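Local coordinates for protein pentafunctional AROM polypeptide (Schizosaccharomyces pombe, PDB 5SWV) that catalyses successive steps of the shikimate pathway, this fragment holding its dehydroquinate dehydratase and shikimate dehydrogenase portions, at residues A[17-22]-A[224-229]; A[21-26]-A[62-67]; A[30-35]-A[220-225]; A[41-46]-A[78-83]. One frame throughout, in Å; residues are numbered along the deposited sequence.

Interaction 1 (A[17-22]-A[224-229]); sequences LNYPRI and LLPSKA
Asn-18 and Tyr-19, in the loop after strand 13-17, meet Leu-225 to Ser-227 in the loop that follows strand 218-220. Burial marks the well-packed part, where Leu-17, Asn-18 and Leu-225 are all enclosed. Leu-225 CD2 lies 3.9 Å from Leu-17 CD1 and also touches Tyr-19 CE2, and its side chain crosses both of these at about a right angle. Pro-226 CD sits over one face of the Tyr-19 ring, displaced toward the rim, 4.1 Å from CD1. The polar anchor is the amide of Asn-18. Its ND2 donates to Ser-227 O over 3.0 Å at an N-H...O angle of 164°; the acceptor lies in the plane of the amide, whereas the donor stands above the carbonyl plane. On the same amide, OD1 rests 3.6 Å from Pro-226 CD. The solvent side is looser: Leu-224 directs its branches off from the opposing loop, and the exposed Lys-228 scarcely takes part. Within the TIM barrel of the type I dehydroquinase, strand 13-17 runs between 218-220 and 38-42. Leu-17 bonds through its backbone to Glu-40 and Arg-42, Ala-229 touches Arg-42, and Tyr-19 leans on Asp-24 and Ala-25 of helix 22-25.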
loop_
_atom_site.group_PDB
_atom_site.type_symbol
_atom_site.label_atom_id
_atom_site.label_comp_id
_atom_site.label_asym_id
_atom_site.label_seq_id
_atom_site.Cartn_x
_atom_site.Cartn_y
_atom_site.Cartn_z
ATOM N N LEU A 17 10.674 -8.601 -8.176
ATOM C CA LEU A 17 11.890 -7.936 -7.697
ATOM C C LEU A 17 13.103 -8.833 -7.908
ATOM O O LEU A 17 13.232 -9.880 -7.279
ATOM C CB LEU A 17 11.757 -7.567 -6.230
ATOM C CG LEU A 17 12.731 -6.516 -5.724
ATOM C CD1 LEU A 17 12.491 -5.183 -6.418
ATOM C CD2 LEU A 17 12.552 -6.373 -4.226
ATOM N N ASN A 18 13.988 -8.412 -8.803
ATOM C CA ASN A 18 15.064 -9.255 -9.284
ATOM C C ASN A 18 16.400 -8.535 -9.317
ATOM O O ASN A 18 17.230 -8.771 -10.202
ATOM C CB ASN A 18 14.685 -9.811 -10.655
ATOM C CG ASN A 18 14.503 -8.734 -11.710
ATOM O OD1 ASN A 18 14.314 -7.556 -11.402
ATOM N ND2 ASN A 18 14.558 -9.144 -12.972
ATOM N N TYR A 19 16.612 -7.663 -8.336
ATOM C CA TYR A 19 17.938 -7.132 -8.077
ATOM C C TYR A 19 18.801 -8.256 -7.520
ATOM O O TYR A 19 18.274 -9.191 -6.930
ATOM C CB TYR A 19 17.880 -6.035 -7.031
ATOM C CG TYR A 19 17.302 -4.717 -7.481
ATOM C CD1 TYR A 19 18.085 -3.803 -8.183
ATOM C CD2 TYR A 19 15.995 -4.346 -7.152
ATOM C CE1 TYR A 19 17.582 -2.569 -8.555
ATOM C CE2 TYR A 19 15.482 -3.114 -7.530
ATOM C CZ TYR A 19 16.285 -2.231 -8.229
ATOM O OH TYR A 19 15.810 -1.007 -8.621
ATOM N N PRO A 20 20.125 -8.159 -7.668
ATOM C CA PRO A 20 21.015 -9.074 -6.960
ATOM C C PRO A 20 21.081 -8.865 -5.458
ATOM O O PRO A 20 21.471 -9.786 -4.756
ATOM C CB PRO A 20 22.393 -8.776 -7.551
ATOM C CG PRO A 20 22.180 -7.816 -8.657
ATOM C CD PRO A 20 20.876 -7.154 -8.426
ATOM N N ARG A 21 20.759 -7.661 -4.983
ATOM C CA ARG A 21 20.766 -7.322 -3.544
ATOM C C ARG A 21 19.585 -6.421 -3.173
ATOM O O ARG A 21 19.257 -5.497 -3.914
ATOM C CB ARG A 21 22.048 -6.567 -3.203
ATOM C CG ARG A 21 23.344 -7.332 -3.396
ATOM C CD ARG A 21 23.488 -8.415 -2.336
ATOM N NE ARG A 21 23.697 -7.842 -0.998
ATOM C CZ ARG A 21 24.879 -7.640 -0.411
ATOM N NH1 ARG A 21 26.039 -7.966 -0.995
ATOM N NH2 ARG A 21 24.896 -7.103 0.796
ATOM N N ILE A 22 18.960 -6.664 -2.023
ATOM C CA ILE A 22 17.852 -5.817 -1.577
ATOM C C ILE A 22 18.338 -4.378 -1.291
ATOM O O ILE A 22 17.582 -3.418 -1.490
ATOM C CB ILE A 22 17.058 -6.447 -0.388
ATOM C CG1 ILE A 22 15.925 -7.341 -0.895
ATOM C CG2 ILE A 22 16.365 -5.399 0.492
ATOM C CD1 ILE A 22 16.374 -8.517 -1.701
ATOM N N LEU A 224 13.270 0.824 -13.652
ATOM C CA LEU A 224 14.425 0.829 -12.763
ATOM C C LEU A 224 14.959 -0.555 -12.361
ATOM O O LEU A 224 16.096 -0.657 -11.891
ATOM C CB LEU A 224 14.102 1.640 -11.499
ATOM C CG LEU A 224 13.730 3.119 -11.734
ATOM C CD1 LEU A 224 13.482 3.846 -10.419
ATOM C CD2 LEU A 224 14.775 3.863 -12.574
ATOM N N LEU A 225 14.169 -1.612 -12.536
ATOM C CA LEU A 225 14.658 -2.955 -12.264
ATOM C C LEU A 225 15.610 -3.327 -13.383
ATOM O O LEU A 225 15.481 -2.804 -14.483
ATOM C CB LEU A 225 13.514 -3.951 -12.185
ATOM C CG LEU A 225 12.434 -3.663 -11.145
ATOM C CD1 LEU A 225 11.521 -4.871 -11.012
ATOM C CD2 LEU A 225 13.033 -3.316 -9.797
ATOM N N PRO A 226 16.585 -4.211 -13.107
ATOM C CA PRO A 226 17.617 -4.444 -14.109
ATOM C C PRO A 226 17.137 -5.157 -15.374
ATOM O O PRO A 226 17.744 -4.976 -16.425
ATOM C CB PRO A 226 18.661 -5.275 -13.360
ATOM C CG PRO A 226 17.896 -5.952 -12.296
ATOM C CD PRO A 226 16.836 -4.982 -11.878
ATOM N N SER A 227 16.062 -5.936 -15.287
ATOM C CA SER A 227 15.581 -6.704 -16.446
ATOM C C SER A 227 14.165 -7.198 -16.223
ATOM O O SER A 227 13.679 -7.183 -15.089
ATOM C CB SER A 227 16.503 -7.909 -16.726
ATOM O OG SER A 227 16.736 -8.694 -15.566
ATOM N N LYS A 228 13.512 -7.626 -17.305
ATOM C CA LYS A 228 12.235 -8.317 -17.201
ATOM C C LYS A 228 12.489 -9.700 -16.668
ATOM O O LYS A 228 13.513 -10.315 -16.976
ATOM C CB LYS A 228 11.551 -8.458 -18.552
ATOM C CG LYS A 228 11.145 -7.140 -19.176
ATOM C CD LYS A 228 10.595 -7.333 -20.576
ATOM C CE LYS A 228 10.521 -5.999 -21.289
ATOM N NZ LYS A 228 9.859 -6.173 -22.605
ATOM N N ALA A 229 11.550 -10.187 -15.870
ATOM C CA ALA A 229 11.610 -11.552 -15.366
ATOM C C ALA A 229 11.354 -12.569 -16.471
ATOM O O ALA A 229 11.897 -13.660 -16.439
ATOM C CB ALA A 229 10.612 -11.743 -14.233
#

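Interaction 2 (A[21-26]-A[62-67]); sequences RIEDAL and AEQISL
Gln-64, on helix 58-69, uses both ends of its amide against the 21-26 segment. Its OE1 accepts the backbone N-H of Ile-22 (N to OE1 3.0 Å, N-H...O 163°), which satisfies an amide near the start of the short, weakly bonded helix 22-25. Its NE2 donates to Glu-23 OE1 over 3.1 Å and almost straight, at 170°. That acceptor lies in the Gln-64 amide plane, and the nitrogen comes in on the syn side of the carboxylate. With chi1 at -66°, CG of Gln-64 is beside its own backbone N, and a further bend at chi2 carries CD toward the neighbouring helix. The Glu-23 carboxylate is also held from within its own segment. Arg-21 grips it side-on, NE to OE1 and NH2 to OE2, each over 3.0 Å. OE1 therefore has two donors, Arg-21 NE and Gln-64 NE2, arriving from opposite faces of the carboxylate plane, while the salt bridge probably favours the ionised form of Glu-23. Leu-67 CD2 lies against this carboxylate, 3.6 Å from Glu-23 CD. The apolar contacts are Leu-67 CG with Ile-22 CG2, at 3.9 Å, and, more loosely, Leu-67 CD1 with Leu-26 CD1. Ile-22 also touches Leu-68 and Arg-21 touches Phe-60, on the same helix to either side of 62-67 in sequence. Such packing between a helix following one strand and the helix of the next beta-alpha-beta unit, 38-42 to 76-79, is typical of the outer helical layer of a (beta-alpha)8 barrel.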
loop_
_atom_site.group_PDB
_atom_site.type_symbol
_atom_site.label_atom_id
_atom_site.label_comp_id
_atom_site.label_asym_id
_atom_site.label_seq_id
_atom_site.Cartn_x
_atom_site.Cartn_y
_atom_site.Cartn_z
ATOM N N ARG A 21 20.759 -7.661 -4.983
ATOM C CA ARG A 21 20.766 -7.322 -3.544
ATOM C C ARG A 21 19.585 -6.421 -3.173
ATOM O O ARG A 21 19.257 -5.497 -3.914
ATOM C CB ARG A 21 22.048 -6.567 -3.203
ATOM C CG ARG A 21 23.344 -7.332 -3.396
ATOM C CD ARG A 21 23.488 -8.415 -2.336
ATOM N NE ARG A 21 23.697 -7.842 -0.998
ATOM C CZ ARG A 21 24.879 -7.640 -0.411
ATOM N NH1 ARG A 21 26.039 -7.966 -0.995
ATOM N NH2 ARG A 21 24.896 -7.103 0.796
ATOM N N ILE A 22 18.960 -6.664 -2.023
ATOM C CA ILE A 22 17.852 -5.817 -1.577
ATOM C C ILE A 22 18.338 -4.378 -1.291
ATOM O O ILE A 22 17.582 -3.418 -1.490
ATOM C CB ILE A 22 17.058 -6.447 -0.388
ATOM C CG1 ILE A 22 15.925 -7.341 -0.895
ATOM C CG2 ILE A 22 16.365 -5.399 0.492
ATOM C CD1 ILE A 22 16.374 -8.517 -1.701
ATOM N N GLU A 23 19.596 -4.233 -0.874
ATOM C CA GLU A 23 20.215 -2.907 -0.688
ATOM C C GLU A 23 20.089 -2.041 -1.945
ATOM O O GLU A 23 19.883 -0.832 -1.846
ATOM C CB GLU A 23 21.703 -3.022 -0.325
ATOM C CG GLU A 23 21.998 -3.573 1.066
ATOM C CD GLU A 23 22.146 -5.096 1.126
ATOM O OE1 GLU A 23 21.765 -5.825 0.177
ATOM O OE2 GLU A 23 22.651 -5.583 2.149
ATOM N N ASP A 24 20.214 -2.674 -3.117
ATOM C CA ASP A 24 20.111 -1.992 -4.416
ATOM C C ASP A 24 18.694 -1.497 -4.684
ATOM O O ASP A 24 18.505 -0.545 -5.425
ATOM C CB ASP A 24 20.546 -2.916 -5.572
ATOM C CG ASP A 24 21.949 -3.481 -5.395
ATOM O OD1 ASP A 24 22.743 -2.899 -4.625
ATOM O OD2 ASP A 24 22.261 -4.511 -6.036
ATOM N N ALA A 25 17.707 -2.174 -4.114
ATOM C CA ALA A 25 16.311 -1.806 -4.276
ATOM C C ALA A 25 15.882 -0.631 -3.408
ATOM O O ALA A 25 14.988 0.121 -3.810
ATOM C CB ALA A 25 15.433 -3.000 -3.968
ATOM N N LEU A 26 16.515 -0.476 -2.240
ATOM C CA LEU A 26 15.994 0.390 -1.182
ATOM C C LEU A 26 15.840 1.860 -1.556
ATOM O O LEU A 26 14.794 2.426 -1.299
ATOM C CB LEU A 26 16.810 0.284 0.103
ATOM C CG LEU A 26 16.787 -1.040 0.868
ATOM C CD1 LEU A 26 17.579 -0.883 2.162
ATOM C CD2 LEU A 26 15.372 -1.546 1.142
ATOM N N ALA A 62 17.838 -14.883 4.443
ATOM C CA ALA A 62 17.081 -14.367 5.566
ATOM C C ALA A 62 17.388 -12.896 5.886
ATOM O O ALA A 62 16.464 -12.123 6.147
ATOM C CB ALA A 62 17.322 -15.234 6.779
ATOM N N GLU A 63 18.667 -12.509 5.877
ATOM C CA GLU A 63 19.045 -11.096 6.101
ATOM C C GLU A 63 18.404 -10.218 5.043
ATOM O O GLU A 63 17.870 -9.159 5.354
ATOM C CB GLU A 63 20.564 -10.896 6.096
ATOM C CG GLU A 63 21.218 -11.093 7.465
ATOM C CD GLU A 63 22.559 -11.844 7.436
ATOM O OE1 GLU A 63 22.934 -12.423 8.500
ATOM O OE2 GLU A 63 23.231 -11.867 6.365
ATOM N N GLN A 64 18.421 -10.698 3.801
ATOM C CA GLN A 64 17.816 -9.994 2.682
ATOM C C GLN A 64 16.311 -9.819 2.849
ATOM O O GLN A 64 15.803 -8.714 2.710
ATOM C CB GLN A 64 18.107 -10.733 1.382
ATOM C CG GLN A 64 19.574 -10.747 1.007
ATOM C CD GLN A 64 19.992 -9.464 0.355
ATOM O OE1 GLN A 64 19.735 -9.261 -0.831
ATOM N NE2 GLN A 64 20.632 -8.581 1.106
ATOM N N ILE A 65 15.608 -10.902 3.160
ATOM C CA ILE A 65 14.154 -10.853 3.314
ATOM C C ILE A 65 13.730 -9.913 4.435
ATOM O O ILE A 65 12.756 -9.167 4.282
ATOM C CB ILE A 65 13.539 -12.257 3.562
ATOM C CG1 ILE A 65 13.758 -13.183 2.349
ATOM C CG2 ILE A 65 12.034 -12.171 3.872
ATOM C CD1 ILE A 65 13.339 -12.616 1.013
ATOM N N SER A 66 14.434 -9.951 5.562
ATOM C CA SER A 66 14.087 -9.056 6.676
ATOM C C SER A 66 14.444 -7.610 6.341
ATOM O O SER A 66 13.670 -6.710 6.649
ATOM C CB SER A 66 14.679 -9.514 8.028
ATOM O OG SER A 66 16.012 -9.936 7.897
ATOM N N LEU A 67 15.583 -7.393 5.682
ATOM C CA LEU A 67 15.977 -6.049 5.236
ATOM C C LEU A 67 14.874 -5.391 4.400
ATOM O O LEU A 67 14.625 -4.188 4.524
ATOM C CB LEU A 67 17.298 -6.103 4.448
ATOM C CG LEU A 67 17.948 -4.792 3.988
ATOM C CD1 LEU A 67 18.286 -3.881 5.161
ATOM C CD2 LEU A 67 19.207 -5.076 3.182
#

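Interaction 3 (A[30-35]-A[220-225]); sequences RDVTVG and VTHPLL
His-222 has CG anti to its backbone N, and this chi1 of -172° sends CG toward Val-32 of helix 29-32, while chi2 of -84° turns the ring face to it; Val-32 has CG1 anti to its carbonyl carbon (chi1 -52°), set against the loop 220-225. The motif is a type I beta turn, His-222 to Leu-225, in the loop that leaves strand 218-220 of the TIM barrel, and a CH-pi contact is made at its first residue. Val-32 CA lies 3.9 Å from the centroid of the imidazole, which places it over the ring face. Pro-223 CD covers the opposite face, displaced toward the rim, and the ring is thus sandwiched between the helix and its own successor. Val-32 CG1 touches three residues of the turn: it is 3.8 Å from His-222 ND1, 4.1 Å from Leu-224 CB and, more loosely, 4.4 Å from Leu-225 CD2. No hydrogen bond joins the two segments; the contact is carried by packing. Around it, Val-32 and Leu-225 both touch Leu-15 of strand 13-17. Arg-30 NH2 bonds to Asn-363 O, and Asp-31 touches Pro-521, which links this part of the barrel to the shikimate dehydrogenase portion. The turn is closed by Leu-225 N to His-222 O at 2.9 Å, and the imidazole is tied to it by a weak but straight bond from Leu-224 N to His-222 ND1, 3.4 Å long.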
loop_
_atom_site.group_PDB
_atom_site.type_symbol
_atom_site.label_atom_id
_atom_site.label_comp_id
_atom_site.label_asym_id
_atom_site.label_seq_id
_atom_site.Cartn_x
_atom_site.Cartn_y
_atom_site.Cartn_z
ATOM N N ARG A 30 10.118 2.822 -3.000
ATOM C CA ARG A 30 8.802 3.446 -2.939
ATOM C C ARG A 30 8.243 3.772 -4.318
ATOM O O ARG A 30 7.032 3.767 -4.494
ATOM C CB ARG A 30 8.847 4.681 -2.055
ATOM C CG ARG A 30 9.111 4.284 -0.620
ATOM C CD ARG A 30 9.325 5.485 0.256
ATOM N NE ARG A 30 9.809 5.086 1.574
ATOM C CZ ARG A 30 9.905 5.896 2.634
ATOM N NH1 ARG A 30 9.540 7.181 2.561
ATOM N NH2 ARG A 30 10.367 5.416 3.789
ATOM N N ASP A 31 9.120 4.040 -5.285
ATOM C CA ASP A 31 8.721 4.264 -6.678
ATOM C C ASP A 31 8.448 2.957 -7.448
ATOM O O ASP A 31 7.484 2.880 -8.222
ATOM C CB ASP A 31 9.780 5.111 -7.414
ATOM C CG ASP A 31 9.968 6.539 -6.801
ATOM O OD1 ASP A 31 9.017 7.115 -6.202
ATOM O OD2 ASP A 31 11.084 7.094 -6.949
ATOM N N VAL A 32 9.273 1.932 -7.236
ATOM C CA VAL A 32 9.145 0.684 -8.008
ATOM C C VAL A 32 8.000 -0.210 -7.571
ATOM O O VAL A 32 7.656 -1.128 -8.292
ATOM C CB VAL A 32 10.431 -0.170 -8.008
ATOM C CG1 VAL A 32 11.625 0.666 -8.421
ATOM C CG2 VAL A 32 10.684 -0.820 -6.663
ATOM N N THR A 33 7.437 0.027 -6.391
ATOM C CA THR A 33 6.319 -0.789 -5.889
ATOM C C THR A 33 4.938 -0.197 -6.178
ATOM O O THR A 33 3.928 -0.868 -5.958
ATOM C CB THR A 33 6.434 -1.063 -4.374
ATOM O OG1 THR A 33 6.484 0.170 -3.657
ATOM C CG2 THR A 33 7.686 -1.858 -4.086
ATOM N N VAL A 34 4.903 1.051 -6.640
ATOM C CA VAL A 34 3.689 1.695 -7.147
ATOM C C VAL A 34 2.787 0.710 -7.894
ATOM O O VAL A 34 3.246 -0.007 -8.788
ATOM C CB VAL A 34 4.089 2.879 -8.063
ATOM C CG1 VAL A 34 3.041 3.205 -9.121
ATOM C CG2 VAL A 34 4.402 4.111 -7.205
ATOM N N GLY A 35 1.514 0.669 -7.493
ATOM C CA GLY A 35 0.485 -0.123 -8.158
ATOM C C GLY A 35 0.470 -1.605 -7.872
ATOM O O GLY A 35 -0.372 -2.323 -8.416
ATOM N N VAL A 220 4.313 -7.941 -12.874
ATOM C CA VAL A 220 4.730 -6.738 -13.552
ATOM C C VAL A 220 6.167 -6.412 -13.165
ATOM O O VAL A 220 6.704 -6.954 -12.191
ATOM C CB VAL A 220 3.828 -5.535 -13.203
ATOM C CG1 VAL A 220 2.388 -5.824 -13.588
ATOM C CG2 VAL A 220 3.928 -5.147 -11.726
ATOM N N THR A 221 6.768 -5.509 -13.932
ATOM C CA THR A 221 8.120 -5.038 -13.691
ATOM C C THR A 221 8.087 -3.511 -13.656
ATOM O O THR A 221 7.000 -2.926 -13.643
ATOM C CB THR A 221 9.107 -5.592 -14.746
ATOM O OG1 THR A 221 10.430 -5.114 -14.464
ATOM C CG2 THR A 221 8.721 -5.187 -16.169
ATOM N N HIS A 222 9.262 -2.880 -13.623
ATOM C CA HIS A 222 9.389 -1.417 -13.577
ATOM C C HIS A 222 10.720 -0.988 -14.224
ATOM O O HIS A 222 11.706 -1.719 -14.120
ATOM C CB HIS A 222 9.315 -0.968 -12.121
ATOM C CG HIS A 222 9.247 0.514 -11.936
ATOM N ND1 HIS A 222 10.372 1.312 -11.915
ATOM C CD2 HIS A 222 8.195 1.342 -11.743
ATOM C CE1 HIS A 222 10.018 2.569 -11.725
ATOM N NE2 HIS A 222 8.701 2.615 -11.622
ATOM N N PRO A 223 10.764 0.176 -14.910
ATOM C CA PRO A 223 11.979 0.536 -15.699
ATOM C C PRO A 223 13.331 0.567 -14.954
ATOM O O PRO A 223 14.390 0.379 -15.574
ATOM C CB PRO A 223 11.639 1.934 -16.228
ATOM C CG PRO A 223 10.148 1.936 -16.341
ATOM C CD PRO A 223 9.645 1.105 -15.195
ATOM N N LEU A 224 13.270 0.824 -13.652
ATOM C CA LEU A 224 14.425 0.829 -12.763
ATOM C C LEU A 224 14.959 -0.555 -12.361
ATOM O O LEU A 224 16.096 -0.657 -11.891
ATOM C CB LEU A 224 14.102 1.640 -11.499
ATOM C CG LEU A 224 13.730 3.119 -11.734
ATOM C CD1 LEU A 224 13.482 3.846 -10.419
ATOM C CD2 LEU A 224 14.775 3.863 -12.574
ATOM N N LEU A 225 14.169 -1.612 -12.536
ATOM C CA LEU A 225 14.658 -2.955 -12.264
ATOM C C LEU A 225 15.610 -3.327 -13.383
ATOM O O LEU A 225 15.481 -2.804 -14.483
ATOM C CB LEU A 225 13.514 -3.951 -12.185
ATOM C CG LEU A 225 12.434 -3.663 -11.145
ATOM C CD1 LEU A 225 11.521 -4.871 -11.012
ATOM C CD2 LEU A 225 13.033 -3.316 -9.797
#

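Interaction 4 (A[41-46]-A[78-83]); sequences VRVDYL and FTIRTI
Arg-42 meets Thr-79 and Arg-81 of the adjacent segment. Strands 38-42 and 76-79 are the parallel neighbours of a beta-alpha-beta unit of the TIM barrel, connected through helix 58-69, their pairing marked by Thr-79 N to Val-41 O (3.1 Å) and Val-43 N to Thr-79 O (2.8 Å). CB of Arg-42 leaves on the same sheet face as Thr-79, and chi1 of -77° sets CG beside the backbone N. After a bend at chi2, CD meets Thr-79 CG2 at 3.9 Å. NE donates to Asp-44 OD1 over 2.8 Å at 173°, in the guanidinium plane and onto the syn lone pair. At the tip, NH2 donates to OD2 of the same carboxylate, while Arg-81 CB lies over the guanidinium face, 3.4 Å from NH2. NH1 packs against Ala-229. Next along the chain, Val-43 CG2 sits over the centre of the Phe-78 ring, 3.6 Å from the centroid. Asp-44 OD1 also accepts a weak bond from Arg-81 N, and OD2 accepts a hydrogen bond from Leu-88 N. Arg-81 turns its own guanidinium to Asp-113 and Glu-115, and Thr-79 OG1 bonds Glu-40. Two buried arginines, 5.0 Å apart from Arg-42 NH2 to Arg-81 NE, thus each have separate carboxylate partners, which probably offsets their repulsion.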
loop_
_atom_site.group_PDB
_atom_site.type_symbol
_atom_site.label_atom_id
_atom_site.label_comp_id
_atom_site.label_asym_id
_atom_site.label_seq_id
_atom_site.Cartn_x
_atom_site.Cartn_y
_atom_site.Cartn_z
ATOM N N VAL A 41 10.163 -11.741 -4.379
ATOM C CA VAL A 41 11.600 -11.732 -4.325
ATOM C C VAL A 41 12.017 -12.937 -5.127
ATOM O O VAL A 41 11.734 -14.073 -4.748
ATOM C CB VAL A 41 12.144 -11.867 -2.900
ATOM C CG1 VAL A 41 13.672 -11.882 -2.932
ATOM C CG2 VAL A 41 11.618 -10.740 -2.016
ATOM N N ARG A 42 12.654 -12.673 -6.257
ATOM C CA ARG A 42 13.206 -13.707 -7.088
ATOM C C ARG A 42 14.535 -14.096 -6.467
ATOM O O ARG A 42 15.581 -13.451 -6.700
ATOM C CB ARG A 42 13.357 -13.230 -8.539
ATOM C CG ARG A 42 12.040 -13.211 -9.298
ATOM C CD ARG A 42 11.525 -14.610 -9.634
ATOM N NE ARG A 42 12.461 -15.372 -10.479
ATOM C CZ ARG A 42 12.477 -15.383 -11.821
ATOM N NH1 ARG A 42 11.613 -14.682 -12.561
ATOM N NH2 ARG A 42 13.387 -16.107 -12.449
ATOM N N VAL A 43 14.469 -15.160 -5.673
ATOM C CA VAL A 43 15.583 -15.607 -4.852
ATOM C C VAL A 43 16.695 -16.139 -5.756
ATOM O O VAL A 43 17.889 -15.978 -5.455
ATOM C CB VAL A 43 15.121 -16.680 -3.844
ATOM C CG1 VAL A 43 16.298 -17.231 -3.050
ATOM C CG2 VAL A 43 14.066 -16.109 -2.901
ATOM N N ASP A 44 16.303 -16.742 -6.878
ATOM C CA ASP A 44 17.271 -17.180 -7.890
ATOM C C ASP A 44 18.180 -16.059 -8.441
ATOM O O ASP A 44 19.303 -16.343 -8.867
ATOM C CB ASP A 44 16.588 -17.976 -9.023
ATOM C CG ASP A 44 15.513 -17.184 -9.759
ATOM O OD1 ASP A 44 14.511 -16.777 -9.104
ATOM O OD2 ASP A 44 15.663 -16.995 -10.999
ATOM N N TYR A 45 17.717 -14.808 -8.382
ATOM C CA TYR A 45 18.521 -13.652 -8.809
ATOM C C TYR A 45 19.428 -13.060 -7.731
ATOM O O TYR A 45 20.370 -12.359 -8.071
ATOM C CB TYR A 45 17.638 -12.537 -9.384
ATOM C CG TYR A 45 17.308 -12.722 -10.842
ATOM C CD1 TYR A 45 16.372 -13.664 -11.232
ATOM C CD2 TYR A 45 17.927 -11.952 -11.837
ATOM C CE1 TYR A 45 16.044 -13.845 -12.563
ATOM C CE2 TYR A 45 17.616 -12.135 -13.179
ATOM C CZ TYR A 45 16.667 -13.088 -13.536
ATOM O OH TYR A 45 16.303 -13.317 -14.846
ATOM N N LEU A 46 19.163 -13.323 -6.452
ATOM C CA LEU A 46 20.018 -12.793 -5.376
ATOM C C LEU A 46 21.443 -13.360 -5.464
ATOM O O LEU A 46 21.623 -14.528 -5.794
ATOM C CB LEU A 46 19.453 -13.139 -3.998
ATOM C CG LEU A 46 18.058 -12.685 -3.591
ATOM C CD1 LEU A 46 17.703 -13.254 -2.227
ATOM C CD2 LEU A 46 17.963 -11.174 -3.573
ATOM N N PHE A 78 7.978 -15.515 -2.127
ATOM C CA PHE A 78 9.341 -16.037 -2.079
ATOM C C PHE A 78 9.469 -17.058 -3.206
ATOM O O PHE A 78 8.912 -18.156 -3.127
ATOM C CB PHE A 78 9.561 -16.674 -0.707
ATOM C CG PHE A 78 10.955 -17.184 -0.460
ATOM C CD1 PHE A 78 11.319 -18.469 -0.836
ATOM C CD2 PHE A 78 11.881 -16.404 0.221
ATOM C CE1 PHE A 78 12.605 -18.948 -0.576
ATOM C CE2 PHE A 78 13.153 -16.873 0.495
ATOM C CZ PHE A 78 13.526 -18.145 0.096
ATOM N N THR A 79 10.189 -16.689 -4.257
ATOM C CA THR A 79 10.197 -17.480 -5.477
ATOM C C THR A 79 11.585 -17.897 -5.866
ATOM O O THR A 79 12.428 -17.063 -6.187
ATOM C CB THR A 79 9.532 -16.724 -6.630
ATOM O OG1 THR A 79 8.164 -16.527 -6.302
ATOM C CG2 THR A 79 9.555 -17.528 -7.920
ATOM N N ILE A 80 11.803 -19.206 -5.814
ATOM C CA ILE A 80 12.971 -19.836 -6.407
ATOM C C ILE A 80 12.543 -20.446 -7.721
ATOM O O ILE A 80 11.851 -21.468 -7.736
ATOM C CB ILE A 80 13.526 -20.976 -5.545
ATOM C CG1 ILE A 80 13.977 -20.466 -4.187
ATOM C CG2 ILE A 80 14.692 -21.656 -6.268
ATOM C CD1 ILE A 80 14.324 -21.604 -3.242
ATOM N N ARG A 81 12.974 -19.804 -8.802
ATOM C CA ARG A 81 12.662 -20.185 -10.179
ATOM C C ARG A 81 13.907 -20.821 -10.779
ATOM O O ARG A 81 14.992 -20.231 -10.756
ATOM C CB ARG A 81 12.284 -18.939 -10.965
ATOM C CG ARG A 81 11.885 -19.181 -12.411
ATOM C CD ARG A 81 10.556 -19.894 -12.566
ATOM N NE ARG A 81 9.455 -19.174 -11.923
ATOM C CZ ARG A 81 8.696 -19.620 -10.917
ATOM N NH1 ARG A 81 8.853 -20.835 -10.397
ATOM N NH2 ARG A 81 7.729 -18.835 -10.443
ATOM N N THR A 82 13.736 -22.027 -11.309
ATOM C CA THR A 82 14.836 -22.854 -11.815
ATOM C C THR A 82 15.102 -22.604 -13.286
ATOM O O THR A 82 14.312 -21.955 -13.976
ATOM C CB THR A 82 14.532 -24.357 -11.664
ATOM O OG1 THR A 82 13.407 -24.719 -12.471
ATOM C CG2 THR A 82 14.230 -24.709 -10.238
ATOM N N ILE A 83 16.195 -23.172 -13.777
ATOM C CA ILE A 83 16.644 -22.928 -15.138
ATOM C C ILE A 83 15.670 -23.392 -16.205
ATOM O O ILE A 83 15.435 -22.683 -17.165
ATOM C CB ILE A 83 18.074 -23.478 -15.351
ATOM C CG1 ILE A 83 19.053 -22.612 -14.548
ATOM C CG2 ILE A 83 18.476 -23.477 -16.828
ATOM C CD1 ILE A 83 20.322 -23.310 -14.164
#

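All four contacts belong to the TIM-barrel portion. Interaction 4 is its core: every touching residue is buried, and neighbouring strands are joined by backbone bonds, with a polar cluster beside them. Interactions 1, 2 and 3 are only partly buried. Interaction 1 joins two loops through one amide bond and apolar contacts; interaction 3 relies on packing alone and shares Leu-224 and Leu-225 with it. Interaction 2 starts from the same segment as interaction 1, sharing Arg-21 and Ile-22, but pairs helices through a charged network. Leu-46 packs on Ile-22, and Leu-17 O probably bonds Arg-42 N, so interaction 4 abuts both 1 and 2, while interaction 3 stays about 9 Å from it at the nearest atoms.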